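Local coordinates for protein nucleocapsid (Equine arteritis virus, PDB 2I9F) that forms the capsid of the virus through its C-terminal domain, the part present here, and as a whole protein probably binds the viral RNA, at the interface of chains A and B and the interface of chains A and C. Residues are numbered along the deposited sequence; one frame, centred on the assembly and turned at random. Chains: chain A/B/C, Nucleocapsid.

The C-alpha centres of contact 1 and contact 2 lie about 19 Å apart. Chain A takes part in both, with different residues: contact 1 uses helix 19-34 and strand 47-53, whereas contact 2 uses the loop after this strand and the start of helix 57-63, met by the N-terminal segment of chain C. Contact 1 belongs to a two-fold interface that pairs chains A and B into a dimer through a shared sheet. Contact 2 joins a chain of that dimer to a further subunit, consistent with the dimer-dimer arrangement reported for this protein.

Contact 1: the interface of chains A and B. Residues chain A 29, 33, 49; chain B 29, 49-51, 53.
A:Tyr49 and B:Val51 form an antiparallel bridge between the two copies of strand 47-53, at the two-fold interface of the arterivirus nucleocapsid dimer, where the strands of both chains make one sheet beneath a pair of helices. Two backbone hydrogen bonds close the bridge: A:Tyr49 N donates to B:Val51 O at 2.9 Å, and B:Val51 N returns a bond to A:Tyr49 O at 2.9 Å. Both amide and carbonyl of A:Tyr49 are thereby engaged by one partner residue, which fixes the register of the strands.

The apolar contacts lie between helix and sheet. With CG anti to the backbone N (chi1 -177°), the A:Tyr49 ring is held against the helix layer, and its CD2 lies 3.9 Å from CG1 of B:Val29, the two side chains crossing at about a right angle. The twin contact brings CD2 of B:Tyr49 to 4.0 Å from CG1 of A:Val29. The two valines face each other across the axis, but their CG1 methyls are modelled too close for the spacing to be trusted. The other methyl of B:Val29, CG2, reaches the edge atom CD1 of A:Phe33 at 4.2 Å.

Aromatic groups frame the patch. Within chain A, CD1 of A:Phe33 sits over the centre of the A:Tyr49 ring, 3.6 Å above its plane, a second-shell contact that probably limits the ring's rotation. On the helix side of the sheet, the indole of B:Trp53 turns its six-membered edge to A:Tyr49, with CZ3 3.8 Å from CB of A:Tyr49, which lies in the indole plane.

Contact 2: the interface of chains A and C. Residues chain A 54-57, 60; chain C 10-12.
C:Gly11, with 72 Å² of its surface hidden by chain A, lies against the turn made by A:Val54, A:Pro55 and the start of helix 57-63, where the N-terminal segment of one arterivirus nucleocapsid subunit packs on the loop after the last strand of another. The backbone amide N of C:Gly11 donates to A:Pro55 O at 2.8 Å, reaching the carbonyl from 35° outside its plane.

Beside this bond, A:Val54 spreads its branches over the segment. CG1, anti to the backbone N (chi1 -176°), points at the C:Gly11 and C:Asp12 amides and lies 3.8 Å from CB of C:Asp12. These two side chains cross at about a right angle, while CG2 lies near the carboxylate oxygen OD2. On the other flank CB of A:Val54 meets CB of the C:Pro10 ring at 3.9 Å.

A:Lys57 and A:Gln60, one helical turn apart, approach C:Gly11 from the helix. The lysine chain bends at chi2 (60°), which carries its CD alongside the glycine and brings NZ towards the C:Gly11 carbonyl. A water completes the link: it lies 2.7 Å from NZ of A:Lys57, 3.1 Å from C:Gly11 O and 2.8 Å from C:Asp12 O, bridging the amine to two successive carbonyls. A:Gln60 makes its contact with the aliphatic part of its chain, CG resting 3.7 Å from C:Gly11 O.

Contact 1: the interface of chains A and B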
ATOM      1  N   VAL A  29      -9.305   3.965  -0.913  1.00 13.31           N
ATOM      2  CA  VAL A  29      -8.700   4.055  -2.226  1.00 14.20           C
ATOM      3  C   VAL A  29      -8.459   5.468  -2.674  1.00 14.19           C
ATOM      4  O   VAL A  29      -7.371   5.770  -3.152  1.00 16.13           O
ATOM      5  CB  VAL A  29      -9.534   3.332  -3.303  1.00 13.73           C
ATOM      6  CG1 VAL A  29      -8.878   3.551  -4.630  1.00 14.79           C
ATOM      7  CG2 VAL A  29      -9.501   1.772  -2.958  1.00 13.25           C
ATOM      8  N   PHE A  33      -4.637   7.210  -2.930  1.00 14.79           N
ATOM      9  CA  PHE A  33      -4.180   7.774  -4.190  1.00 14.29           C
ATOM     10  C   PHE A  33      -3.559   9.126  -3.872  1.00 15.16           C
ATOM     11  O   PHE A  33      -2.430   9.449  -4.319  1.00 13.41           O
ATOM     12  CB  PHE A  33      -5.349   7.960  -5.200  1.00 15.10           C
ATOM     13  CG  PHE A  33      -4.883   8.380  -6.567  1.00 13.82           C
ATOM     14  CD1 PHE A  33      -4.714   7.439  -7.559  1.00 10.87           C
ATOM     15  CD2 PHE A  33      -4.531   9.709  -6.840  1.00 16.14           C
ATOM     16  CE1 PHE A  33      -4.251   7.778  -8.828  1.00 11.29           C
ATOM     17  CE2 PHE A  33      -4.087  10.084  -8.113  1.00 15.98           C
ATOM     18  CZ  PHE A  33      -3.937   9.124  -9.104  1.00 15.73           C
ATOM     19  N   TYR A  49      -4.246   1.904 -11.900  1.00 11.56           N
ATOM     20  CA  TYR A  49      -3.957   2.137 -10.493  1.00 11.75           C
ATOM     21  C   TYR A  49      -4.168   0.856  -9.666  1.00 11.70           C
ATOM     22  O   TYR A  49      -5.202   0.183  -9.758  1.00  9.32           O
ATOM     23  CB  TYR A  49      -4.777   3.320  -9.925  1.00  9.83           C
ATOM     24  CG  TYR A  49      -4.431   3.624  -8.437  1.00 10.18           C
ATOM     25  CD1 TYR A  49      -3.186   4.138  -8.090  1.00  9.68           C
ATOM     26  CD2 TYR A  49      -5.345   3.317  -7.401  1.00 10.00           C
ATOM     27  CE1 TYR A  49      -2.839   4.385  -6.746  1.00  6.63           C
ATOM     28  CE2 TYR A  49      -5.017   3.527  -6.051  1.00  8.45           C
ATOM     29  CZ  TYR A  49      -3.757   4.124  -5.752  1.00  6.75           C
ATOM     30  OH  TYR A  49      -3.434   4.370  -4.474  1.00  8.69           O
TER
ATOM     31  N   VAL B  29     -10.893   7.031  -9.453  1.00 10.97           N
ATOM     32  CA  VAL B  29     -10.679   5.728  -8.791  1.00 11.94           C
ATOM     33  C   VAL B  29     -11.812   5.458  -7.788  1.00 11.78           C
ATOM     34  O   VAL B  29     -12.252   4.325  -7.614  1.00 10.54           O
ATOM     35  CB  VAL B  29      -9.238   5.675  -8.076  1.00 12.21           C
ATOM     36  CG1 VAL B  29      -9.102   4.475  -7.166  1.00 17.31           C
ATOM     37  CG2 VAL B  29      -8.121   5.586  -9.149  1.00 13.59           C
ATOM     38  N   TYR B  49      -6.928  -3.392  -4.692  1.00  9.56           N
ATOM     39  CA  TYR B  49      -7.870  -2.905  -5.657  1.00  8.49           C
ATOM     40  C   TYR B  49      -7.047  -2.517  -6.869  1.00  9.01           C
ATOM     41  O   TYR B  49      -6.028  -1.905  -6.727  1.00  5.40           O
ATOM     42  CB  TYR B  49      -8.730  -1.715  -5.145  1.00  9.57           C
ATOM     43  CG  TYR B  49      -9.683  -1.166  -6.200  1.00  6.61           C
ATOM     44  CD1 TYR B  49     -10.704  -1.970  -6.716  1.00  5.67           C
ATOM     45  CD2 TYR B  49      -9.561   0.129  -6.675  1.00  6.71           C
ATOM     46  CE1 TYR B  49     -11.584  -1.483  -7.661  1.00  3.25           C
ATOM     47  CE2 TYR B  49     -10.443   0.627  -7.627  1.00  5.97           C
ATOM     48  CZ  TYR B  49     -11.454  -0.202  -8.119  1.00  6.31           C
ATOM     49  OH  TYR B  49     -12.339   0.247  -9.050  1.00  2.00           O
ATOM     50  N   THR B  50      -7.500  -2.900  -8.052  1.00  8.76           N
ATOM     51  CA  THR B  50      -6.827  -2.522  -9.299  1.00 10.59           C
ATOM     52  C   THR B  50      -7.866  -2.101 -10.304  1.00 10.23           C
ATOM     53  O   THR B  50      -8.910  -2.739 -10.452  1.00  9.14           O
ATOM     54  CB  THR B  50      -5.861  -3.629  -9.911  1.00 11.05           C
ATOM     55  OG1 THR B  50      -5.249  -3.111 -11.121  1.00 15.00           O
ATOM     56  CG2 THR B  50      -6.593  -4.870 -10.273  1.00 14.68           C
ATOM     57  N   VAL B  51      -7.600  -1.001 -10.982  1.00  9.73           N
ATOM     58  CA  VAL B  51      -8.545  -0.553 -12.024  1.00 10.68           C
ATOM     59  C   VAL B  51      -7.759   0.112 -13.143  1.00 10.72           C
ATOM     60  O   VAL B  51      -6.762   0.735 -12.881  1.00  8.68           O
ATOM     61  CB  VAL B  51      -9.647   0.406 -11.457  1.00 10.63           C
ATOM     62  CG1 VAL B  51      -9.025   1.686 -10.831  1.00 11.47           C
ATOM     63  CG2 VAL B  51     -10.711   0.795 -12.546  1.00  8.14           C
ATOM     64  N   TRP B  53      -8.128   2.562 -16.840  1.00  9.76           N
ATOM     65  CA  TRP B  53      -9.000   3.504 -17.518  1.00  9.67           C
ATOM     66  C   TRP B  53      -8.189   4.472 -18.316  1.00 10.95           C
ATOM     67  O   TRP B  53      -6.980   4.629 -18.070  1.00 12.21           O
ATOM     68  CB  TRP B  53      -9.857   4.303 -16.509  1.00  8.85           C
ATOM     69  CG  TRP B  53      -9.263   5.419 -15.691  1.00  8.54           C
ATOM     70  CD1 TRP B  53      -9.587   6.760 -15.785  1.00  7.79           C
ATOM     71  CD2 TRP B  53      -8.356   5.310 -14.585  1.00  8.39           C
ATOM     72  NE1 TRP B  53      -8.915   7.467 -14.832  1.00  9.06           N
ATOM     73  CE2 TRP B  53      -8.147   6.603 -14.091  1.00  9.34           C
ATOM     74  CE3 TRP B  53      -7.672   4.228 -13.981  1.00  9.02           C
ATOM     75  CZ2 TRP B  53      -7.301   6.869 -12.986  1.00 10.69           C
ATOM     76  CZ3 TRP B  53      -6.798   4.490 -12.919  1.00  9.66           C
ATOM     77  CH2 TRP B  53      -6.637   5.796 -12.412  1.00  9.37           C
TER

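Contact 2: the interface of chains A and C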
ATOM      1  N   VAL A  54      -4.796  -3.439   4.342  1.00 10.12           N
ATOM      2  CA  VAL A  54      -5.636  -4.101   5.319  1.00  9.53           C
ATOM      3  C   VAL A  54      -6.677  -3.122   5.755  1.00 10.26           C
ATOM      4  O   VAL A  54      -6.351  -2.077   6.314  1.00  9.46           O
ATOM      5  CB  VAL A  54      -4.824  -4.616   6.520  1.00  9.24           C
ATOM      6  CG1 VAL A  54      -5.724  -5.411   7.488  1.00 10.44           C
ATOM      7  CG2 VAL A  54      -3.670  -5.457   6.008  1.00  7.96           C
ATOM      8  N   PRO A  55      -7.970  -3.468   5.513  1.00 10.65           N
ATOM      9  CA  PRO A  55      -8.997  -2.539   5.868  1.00 11.04           C
ATOM     10  C   PRO A  55      -9.180  -2.451   7.386  1.00 11.91           C
ATOM     11  O   PRO A  55      -8.642  -3.282   8.151  1.00 12.34           O
ATOM     12  CB  PRO A  55     -10.244  -3.089   5.135  1.00 11.30           C
ATOM     13  CG  PRO A  55      -9.979  -4.569   5.046  1.00 10.58           C
ATOM     14  CD  PRO A  55      -8.500  -4.717   4.921  1.00 11.02           C
ATOM     15  N   THR A  56      -9.858  -1.404   7.815  1.00 12.81           N
ATOM     16  CA  THR A  56     -10.198  -1.214   9.247  1.00 15.46           C
ATOM     17  C   THR A  56     -10.886  -2.459   9.862  1.00 15.79           C
ATOM     18  O   THR A  56     -11.488  -3.296   9.139  1.00 14.54           O
ATOM     19  CB  THR A  56     -11.100  -0.013   9.400  1.00 15.30           C
ATOM     20  OG1 THR A  56     -11.154   0.344  10.773  1.00 22.02           O
ATOM     21  CG2 THR A  56     -12.509  -0.323   8.887  1.00 14.83           C
ATOM     22  N   LYS A  57     -10.767  -2.615  11.172  1.00 15.66           N
ATOM     23  CA  LYS A  57     -11.203  -3.863  11.844  1.00 16.81           C
ATOM     24  C   LYS A  57     -12.572  -4.476  11.442  1.00 17.63           C
ATOM     25  O   LYS A  57     -12.635  -5.684  11.173  1.00 17.45           O
ATOM     26  CB  LYS A  57     -11.156  -3.685  13.363  1.00 16.60           C
ATOM     27  CG  LYS A  57     -11.340  -5.012  14.163  1.00 18.36           C
ATOM     28  CD  LYS A  57     -10.226  -5.987  13.773  1.00 23.42           C
ATOM     29  CE  LYS A  57      -9.988  -7.105  14.796  1.00 26.18           C
ATOM     30  NZ  LYS A  57      -8.945  -8.075  14.369  1.00 23.36           N
ATOM     31  N   GLN A  60     -12.190  -5.832   7.974  1.00 25.72           N
ATOM     32  CA  GLN A  60     -11.250  -6.930   8.124  1.00 27.57           C
ATOM     33  C   GLN A  60     -11.879  -8.246   8.667  1.00 29.48           C
ATOM     34  O   GLN A  60     -11.674  -9.319   8.071  1.00 29.41           O
ATOM     35  CB  GLN A  60     -10.074  -6.498   8.991  1.00 27.39           C
ATOM     36  CG  GLN A  60      -9.129  -7.634   9.231  1.00 28.40           C
ATOM     37  CD  GLN A  60      -8.358  -8.072   7.998  1.00 31.90           C
ATOM     38  OE1 GLN A  60      -7.376  -8.801   8.124  1.00 34.11           O
ATOM     39  NE2 GLN A  60      -8.794  -7.645   6.800  1.00 33.42           N
TER
ATOM     40  N   PRO C  10      -5.381  -0.018  10.160  1.00 17.55           N
ATOM     41  CA  PRO C  10      -5.570  -1.338   9.599  1.00 16.49           C
ATOM     42  C   PRO C  10      -6.048  -2.295  10.679  1.00 16.48           C
ATOM     43  O   PRO C  10      -5.585  -2.220  11.841  1.00 18.18           O
ATOM     44  CB  PRO C  10      -4.177  -1.751   9.124  1.00 16.06           C
ATOM     45  CG  PRO C  10      -3.209  -0.816   9.917  1.00 14.40           C
ATOM     46  CD  PRO C  10      -3.980   0.439  10.129  1.00 17.22           C
ATOM     47  N   GLY C  11      -6.895  -3.235  10.297  1.00 16.06           N
ATOM     48  CA  GLY C  11      -7.406  -4.225  11.251  1.00 15.63           C
ATOM     49  C   GLY C  11      -6.456  -5.370  11.461  1.00 16.83           C
ATOM     50  O   GLY C  11      -6.873  -6.442  11.868  1.00 15.76           O
ATOM     51  N   ASP C  12      -5.164  -5.153  11.148  1.00 17.10           N
ATOM     52  CA  ASP C  12      -4.165  -6.229  11.252  1.00 16.28           C
ATOM     53  C   ASP C  12      -3.650  -6.288  12.704  1.00 17.15           C
ATOM     54  O   ASP C  12      -4.342  -5.804  13.605  1.00 17.45           O
ATOM     55  CB  ASP C  12      -3.048  -6.143  10.149  1.00 15.39           C
ATOM     56  CG  ASP C  12      -2.211  -4.883  10.210  1.00 15.04           C
ATOM     57  OD1 ASP C  12      -2.258  -4.126  11.210  1.00 13.20           O
ATOM     58  OD2 ASP C  12      -1.460  -4.651   9.231  1.00 16.73           O
TER
HETATM   59  O   HOH W   1      -6.349  -7.396  14.790  1.00 21.18           O